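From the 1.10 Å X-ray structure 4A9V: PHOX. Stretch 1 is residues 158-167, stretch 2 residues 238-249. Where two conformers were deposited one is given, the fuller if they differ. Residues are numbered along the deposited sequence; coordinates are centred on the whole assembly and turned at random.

Stretch 1 (158-167) HELMKTSADK
Stretch 2 (238-249) KNPNELNRHGWV

The contact between residues 158-167 and 238-249 is a polar one between two loop segments, each containing a short 3-10 turn, in which side chains of the second stretch hydrogen-bond to successive backbone carbonyls of the first and waters extend the junction at one end. It buries 540 Å², both sides summed, and the nearest CA pair is Leu160 CA and Asn241 CA, 6.0 Å apart.

In stretch 1 the 3-10 segment spans 159-161 (phi/psi -51/-41, -69/-12 and -105/3), with Met161 N bonded to His158 O at 2.9 Å. The chain then extends through Lys162 (-95/141) and Thr163 (-133/175) before turning at Ser164 and Ala165, and Thr163 N meets Asp166 O at 3.0 Å. In stretch 2 the 3-10 segment covers 240-244, all with phi between -58° and -81° and psi between -11° and -31°. This turn sets Asn241 and Asn244 with their CA-to-CB bonds toward stretch 1, while that of Leu243 points away.

Three successive carbonyls of stretch 1, those of Leu160, Met161 and Lys162, accept no backbone hydrogen bond within the stretch and are taken up by side chains of stretch 2. Asn244, chi1 m, donates from ND2 to Leu160 O at 2.9 Å and a nearly linear 168°. Asn241, also m with chi2 near -8°, donates from ND2 to Lys162 O at 3.0 Å; the same ND2 lies 3.3 Å from Glu159 O, but at an angle too poor for a hydrogen bond. Between them in sequence, Met161 O accepts from Arg245 NH1 at 2.8 Å.

Arg245 has more of its surface covered by the other stretch, 96 Å², than any other residue. Its CA-to-CB bond points sideways, yet chi angles of -70°, 143° (between wells), 58° and 81° bring the guanidinium to stretch 1. Arg245 NH1 also forms a salt bridge with Asp166 OD2 at 2.9 Å, so both acceptors, Met161 O and Asp166 OD2, lie at the edge of the group near its plane. Asp166 (chi1 t) points its CB toward stretch 2. Thr163 CG2 sits over one face of the guanidinium, 3.6 Å from Arg245 NE, and Glu242 OE1 braces the group from within its own stretch through a 2.8 Å salt bridge to Arg245 NE.

Met161 supplies the apolar part. Its CB points away, but an m, m, m side chain folds back to place Met161 SD 3.3 Å from Asn244 O and Met161 CE 3.7 Å from Trp248 CZ2. Met161 SD lies 5.5 Å from the centroid of the Trp248 six-membered ring in an oblique approach, and Trp248 NE1 donates to Asn244 O at 2.9 Å.

Where the direct bonds end, water takes over. Asn239 OD1 accepts from three waters: water 2, which accepts from Ser164 N at 3.0 Å; water 4, which accepts from Ala165 N at 3.1 Å; and water 3, 2.9 Å from Ser164 OG. Thr163, with chi1 p, reaches Glu242 through water 1, which lies 2.8 Å from Thr163 OG1 and donates to Glu242 OE1 at 2.8 Å.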

# COMPACT_ATOMS: atom_id res chain seq x y z
N HIS A 158 -5.54 7.60 -25.11
CA HIS A 158 -6.49 6.63 -25.66
C HIS A 158 -7.90 7.15 -25.56
O HIS A 158 -8.23 7.88 -24.63
CB HIS A 158 -6.37 5.30 -24.93
CG HIS A 158 -7.03 4.16 -25.65
ND1 HIS A 158 -8.31 3.80 -25.42
CD2 HIS A 158 -6.56 3.32 -26.65
CE1 HIS A 158 -8.62 2.76 -26.22
NE2 HIS A 158 -7.55 2.48 -26.98
N GLU A 159 -8.76 6.69 -26.46
CA GLU A 159 -10.18 7.03 -26.40
C GLU A 159 -10.79 6.77 -25.01
O GLU A 159 -11.59 7.57 -24.52
CB GLU A 159 -10.94 6.24 -27.46
CG GLU A 159 -10.83 6.83 -28.86
CD GLU A 159 -11.25 8.28 -28.93
OE1 GLU A 159 -12.46 8.56 -28.75
OE2 GLU A 159 -10.43 9.11 -29.36
N LEU A 160 -10.42 5.65 -24.39
CA LEU A 160 -10.99 5.29 -23.09
C LEU A 160 -10.54 6.21 -21.95
O LEU A 160 -11.08 6.15 -20.85
CB LEU A 160 -10.61 3.85 -22.72
CG LEU A 160 -11.31 2.76 -23.53
CD1 LEU A 160 -10.73 1.40 -23.18
CD2 LEU A 160 -12.81 2.79 -23.29
N MET A 161 -9.54 7.04 -22.22
CA MET A 161 -8.97 7.93 -21.22
C MET A 161 -9.41 9.38 -21.42
O MET A 161 -8.96 10.27 -20.71
CB MET A 161 -7.44 7.85 -21.24
CG MET A 161 -6.91 6.45 -21.03
SD MET A 161 -7.18 5.81 -19.36
CE MET A 161 -5.78 6.53 -18.52
N LYS A 162 -10.27 9.61 -22.40
CA LYS A 162 -10.78 10.95 -22.69
C LYS A 162 -12.11 11.18 -21.99
O LYS A 162 -12.97 10.31 -21.95
CB LYS A 162 -10.95 11.13 -24.20
CG LYS A 162 -9.65 11.06 -24.99
CD LYS A 162 -9.89 11.11 -26.49
CE LYS A 162 -8.58 11.06 -27.25
NZ LYS A 162 -8.79 11.15 -28.72
N THR A 163 -12.29 12.39 -21.47
CA THR A 163 -13.54 12.79 -20.84
C THR A 163 -13.95 14.16 -21.37
O THR A 163 -13.17 14.83 -22.05
CB THR A 163 -13.38 12.90 -19.32
OG1 THR A 163 -12.41 13.92 -19.05
CG2 THR A 163 -12.93 11.58 -18.72
N SER A 164 -15.12 14.63 -20.98
CA SER A 164 -15.56 15.95 -21.41
C SER A 164 -14.61 17.04 -20.92
O SER A 164 -14.34 18.01 -21.64
CB SER A 164 -16.97 16.25 -20.92
OG SER A 164 -17.05 16.12 -19.51
N ALA A 165 -14.08 16.87 -19.72
CA ALA A 165 -13.16 17.86 -19.16
C ALA A 165 -11.75 17.74 -19.74
O ALA A 165 -10.97 18.69 -19.69
CB ALA A 165 -13.12 17.73 -17.65
N ASP A 166 -11.38 16.53 -20.18
CA ASP A 166 -10.06 16.30 -20.74
C ASP A 166 -10.15 15.58 -22.07
O ASP A 166 -10.09 14.35 -22.13
CB ASP A 166 -9.17 15.49 -19.80
CG ASP A 166 -7.78 15.30 -20.37
OD1 ASP A 166 -7.33 16.20 -21.11
OD2 ASP A 166 -7.19 14.21 -20.21
N LYS A 167 -10.28 16.35 -23.14
CA LYS A 167 -10.59 15.78 -24.44
C LYS A 167 -9.41 15.03 -25.06
O LYS A 167 -9.60 14.24 -25.98
CB LYS A 167 -11.11 16.87 -25.38
CG LYS A 167 -12.44 17.46 -24.93
CD LYS A 167 -12.96 18.49 -25.91
CE LYS A 167 -13.99 19.43 -25.28
NZ LYS A 167 -14.86 18.76 -24.27
N LYS A 238 -22.44 10.58 -16.07
CA LYS A 238 -21.95 11.75 -16.79
C LYS A 238 -20.53 11.56 -17.33
O LYS A 238 -20.20 12.04 -18.41
CB LYS A 238 -22.01 12.98 -15.89
CG LYS A 238 -23.42 13.35 -15.47
CD LYS A 238 -23.46 14.53 -14.51
CE LYS A 238 -24.86 15.11 -14.38
NZ LYS A 238 -24.89 16.33 -13.52
N ASN A 239 -19.68 10.92 -16.54
CA ASN A 239 -18.25 10.86 -16.83
C ASN A 239 -17.69 9.45 -16.65
O ASN A 239 -16.77 9.23 -15.86
CB ASN A 239 -17.49 11.83 -15.93
CG ASN A 239 -17.82 13.27 -16.24
OD1 ASN A 239 -17.50 13.76 -17.32
ND2 ASN A 239 -18.53 13.92 -15.34
N PRO A 240 -18.24 8.47 -17.38
CA PRO A 240 -17.83 7.09 -17.14
C PRO A 240 -16.34 6.83 -17.37
O PRO A 240 -15.76 5.98 -16.70
CB PRO A 240 -18.68 6.29 -18.13
CG PRO A 240 -19.04 7.27 -19.20
CD PRO A 240 -19.22 8.57 -18.47
N ASN A 241 -15.71 7.54 -18.29
CA ASN A 241 -14.29 7.28 -18.55
C ASN A 241 -13.39 7.80 -17.45
O ASN A 241 -12.22 7.43 -17.39
CB ASN A 241 -13.83 7.85 -19.89
CG ASN A 241 -14.32 7.05 -21.07
OD1 ASN A 241 -14.91 5.97 -20.93
ND2 ASN A 241 -14.03 7.54 -22.26
N GLU A 242 -13.93 8.60 -16.52
CA GLU A 242 -13.12 8.99 -15.37
C GLU A 242 -12.67 7.77 -14.57
O GLU A 242 -11.58 7.77 -14.02
CB GLU A 242 -13.85 9.99 -14.48
CG GLU A 242 -12.98 10.59 -13.37
CD GLU A 242 -11.89 11.53 -13.86
OE1 GLU A 242 -11.85 11.83 -15.08
OE2 GLU A 242 -11.06 11.96 -13.03
N LEU A 243 -13.47 6.70 -14.57
CA LEU A 243 -13.08 5.47 -13.88
C LEU A 243 -11.76 4.91 -14.42
O LEU A 243 -11.05 4.19 -13.71
CB LEU A 243 -14.20 4.43 -14.04
CG LEU A 243 -14.16 3.27 -13.03
CD1 LEU A 243 -14.58 3.75 -11.65
CD2 LEU A 243 -15.02 2.11 -13.49
N ASN A 244 -11.47 5.17 -15.69
CA ASN A 244 -10.28 4.62 -16.33
C ASN A 244 -9.01 5.41 -16.01
O ASN A 244 -7.91 4.92 -16.26
CB ASN A 244 -10.47 4.55 -17.84
CG ASN A 244 -11.60 3.64 -18.23
OD1 ASN A 244 -11.89 2.67 -17.55
ND2 ASN A 244 -12.26 3.97 -19.33
N ARG A 245 -9.17 6.61 -15.47
CA ARG A 245 -8.07 7.54 -15.27
C ARG A 245 -7.52 7.46 -13.83
O ARG A 245 -6.66 8.25 -13.45
CB ARG A 245 -8.52 8.95 -15.63
CG ARG A 245 -8.72 9.11 -17.14
CD ARG A 245 -9.89 9.99 -17.52
NE ARG A 245 -9.79 11.34 -16.98
CZ ARG A 245 -9.05 12.31 -17.51
NH1 ARG A 245 -8.36 12.09 -18.62
NH2 ARG A 245 -9.00 13.50 -16.92
N HIS A 246 -7.93 6.41 -13.13
CA HIS A 246 -7.48 6.08 -11.78
C HIS A 246 -7.31 4.59 -11.68
O HIS A 246 -7.80 3.83 -12.53
CB HIS A 246 -8.48 6.60 -10.75
CG HIS A 246 -8.74 8.07 -10.86
ND1 HIS A 246 -7.89 9.00 -10.36
CD2 HIS A 246 -9.68 8.76 -11.62
CE1 HIS A 246 -8.30 10.22 -10.75
NE2 HIS A 246 -9.38 10.08 -11.53
N GLY A 247 -6.57 4.15 -10.66
CA GLY A 247 -6.13 2.76 -10.56
C GLY A 247 -4.74 2.53 -11.14
O GLY A 247 -4.43 1.42 -11.59
N TRP A 248 -3.88 3.54 -11.06
CA TRP A 248 -2.54 3.50 -11.63
C TRP A 248 -1.49 3.71 -10.58
O TRP A 248 -1.77 4.16 -9.46
CB TRP A 248 -2.40 4.58 -12.71
CG TRP A 248 -3.46 4.49 -13.78
CD1 TRP A 248 -4.61 5.26 -13.90
CD2 TRP A 248 -3.48 3.59 -14.93
NE1 TRP A 248 -5.33 4.90 -15.01
CE2 TRP A 248 -4.68 3.92 -15.69
CE3 TRP A 248 -2.64 2.60 -15.41
CZ2 TRP A 248 -4.97 3.30 -16.89
CZ3 TRP A 248 -2.96 1.95 -16.60
CH2 TRP A 248 -4.10 2.31 -17.33
N VAL A 249 -0.26 3.35 -10.92
CA VAL A 249 0.93 3.76 -10.19
C VAL A 249 1.34 5.15 -10.68
O VAL A 249 1.41 5.40 -11.88
CB VAL A 249 2.07 2.76 -10.41
CG1 VAL A 249 3.31 3.19 -9.64
CG2 VAL A 249 1.64 1.37 -9.96
O HOH W 1 -12.60 14.22 -16.27
O HOH W 2 -16.95 12.65 -19.75
O HOH W 3 -19.45 14.61 -18.80
O HOH W 4 -15.00 15.24 -17.27